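PDB 6FXW: putative ribose 5-phosphate isomerase from Leishmania infantum, which probably interconverts ribose 5-phosphate and ribulose 5-phosphate in the pentose phosphate pathway, as a type B isomerase of the LacAB/RpiB family. Local coordinates for residues I69-T74 / I113-S118. Sequence-based numbering, arbitrary orientation.
Sequences ILVCGT and IGVRTS. With SO4 (sulfate ion), chain B.
The strand ends 69-72 and 113-114 run parallel as neighbours in the Rossmann-like alpha/beta/alpha sheet of the RpiB fold, and both chains turn into loops at the C-terminal edge, where such folds place their active sites. Ile113 straddles Val71 with two bonds to the one strand: its N donates to Leu70 O at 2.9 Å, nearly along the C=O axis, and its O accepts from Cys72 N. One step on, Val115 N reaches Cys72 O at 3.0 Å. The pattern then bends, and Arg116 N meets Gly73 O in the carbonyl plane, on a lone pair (2.9 Å). Gly114 CA lies 3.3 Å from Thr74 C, so close that a CB there would run into the backbone of Gly73 and Thr74. On the face beneath helix 120-131, Val71 and Ile113 lie side by side and point the same way. Ile113 CG1 takes the crowded position between N and carbonyl carbon (chi1 54°), which sets it 3.7 Å from Val71 CG2; Val71 CG1, anti to its own N, meets Val115 CB. Beyond the strands, water bridges Thr74 O and Thr117 OG1. Arg116 stretches out fully from CG to NE, its CD passing over Gly73 CA, and its guanidinium takes the sulfate edge-on. His14 and, from the third subunit, Arg140 and Arg144 complete this anion site, consistent with a phosphate pocket. NH2 points almost straight at sulfate O2 (3.0 Å, 168°), while NH1 holds O3.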
# COMPACT_ATOMS: atom_id res chain seq x y z
N ILE A 69 9.86 -12.60 13.06
CA ILE A 69 8.72 -11.83 12.55
C ILE A 69 8.12 -11.14 13.74
O ILE A 69 7.77 -11.82 14.71
CB ILE A 69 7.74 -12.76 11.85
CG1 ILE A 69 8.42 -13.48 10.68
CG2 ILE A 69 6.57 -11.96 11.37
CD1 ILE A 69 7.53 -14.53 9.99
N LEU A 70 7.88 -9.83 13.69
CA LEU A 70 7.29 -9.06 14.75
C LEU A 70 6.04 -8.36 14.22
O LEU A 70 6.08 -7.76 13.15
CB LEU A 70 8.26 -8.04 15.31
CG LEU A 70 9.41 -8.62 16.12
CD1 LEU A 70 10.40 -7.53 16.48
CD2 LEU A 70 8.86 -9.25 17.37
N VAL A 71 4.95 -8.48 14.96
CA VAL A 71 3.62 -8.01 14.52
C VAL A 71 3.06 -7.08 15.61
O VAL A 71 2.94 -7.45 16.79
CB VAL A 71 2.69 -9.16 14.25
CG1 VAL A 71 1.45 -8.63 13.54
CG2 VAL A 71 3.29 -10.29 13.52
N CYS A 72 2.71 -5.86 15.23
CA CYS A 72 1.96 -4.90 16.09
C CYS A 72 0.83 -4.33 15.25
O CYS A 72 0.57 -4.82 14.13
CB CYS A 72 2.80 -3.89 16.86
SG CYS A 72 3.66 -2.73 15.83
N GLY A 73 0.21 -3.25 15.71
CA GLY A 73 -0.84 -2.71 14.89
C GLY A 73 -0.35 -2.25 13.51
O GLY A 73 -1.05 -2.48 12.50
N THR A 74 0.82 -1.63 13.43
CA THR A 74 1.34 -1.09 12.17
C THR A 74 2.66 -1.67 11.75
O THR A 74 3.13 -1.46 10.64
CB THR A 74 1.59 0.41 12.29
OG1 THR A 74 2.59 0.63 13.28
CG2 THR A 74 0.33 1.16 12.61
N ILE A 113 5.65 -6.30 10.63
CA ILE A 113 4.38 -6.11 9.91
C ILE A 113 3.29 -5.55 10.84
O ILE A 113 3.29 -5.75 12.11
CB ILE A 113 3.89 -7.38 9.26
CG1 ILE A 113 3.80 -8.48 10.28
CG2 ILE A 113 4.85 -7.75 8.14
CD1 ILE A 113 3.19 -9.80 9.66
N GLY A 114 2.24 -4.93 10.25
CA GLY A 114 1.10 -4.44 10.95
C GLY A 114 -0.14 -5.17 10.62
O GLY A 114 -0.47 -5.30 9.42
N VAL A 115 -0.81 -5.70 11.61
CA VAL A 115 -2.05 -6.43 11.37
C VAL A 115 -3.25 -5.50 11.27
O VAL A 115 -4.31 -5.93 10.72
CB VAL A 115 -2.19 -7.41 12.53
CG1 VAL A 115 -2.43 -6.77 13.85
CG2 VAL A 115 -3.18 -8.50 12.27
N ARG A 116 -3.16 -4.23 11.68
CA ARG A 116 -4.26 -3.29 11.51
C ARG A 116 -4.09 -2.50 10.20
O ARG A 116 -5.04 -1.78 9.80
CB ARG A 116 -4.36 -2.31 12.67
CG ARG A 116 -4.65 -3.01 13.97
CD ARG A 116 -4.59 -2.00 15.10
NE ARG A 116 -4.83 -2.69 16.37
CZ ARG A 116 -4.53 -2.19 17.52
NH1 ARG A 116 -3.80 -1.09 17.61
NH2 ARG A 116 -4.89 -2.86 18.60
N THR A 117 -2.98 -2.70 9.47
CA THR A 117 -2.64 -1.98 8.22
C THR A 117 -2.61 -2.92 7.04
O THR A 117 -3.16 -2.61 5.98
CB THR A 117 -1.35 -1.20 8.35
OG1 THR A 117 -0.42 -2.14 8.93
CG2 THR A 117 -1.46 -0.03 9.29
N SER A 118 -2.06 -4.12 7.16
CA SER A 118 -1.92 -5.10 6.05
C SER A 118 -2.95 -6.18 6.27
O SER A 118 -3.04 -6.80 7.34
CB SER A 118 -0.56 -5.73 6.07
OG SER A 118 0.44 -4.75 5.83
S SO4 B . -3.82 -0.03 21.43
O1 SO4 B . -5.11 0.70 21.73
O2 SO4 B . -4.12 -1.43 21.11
O3 SO4 B . -3.27 0.75 20.19
O4 SO4 B . -3.03 0.09 22.62
O HOH W 1 2.19 -1.87 8.11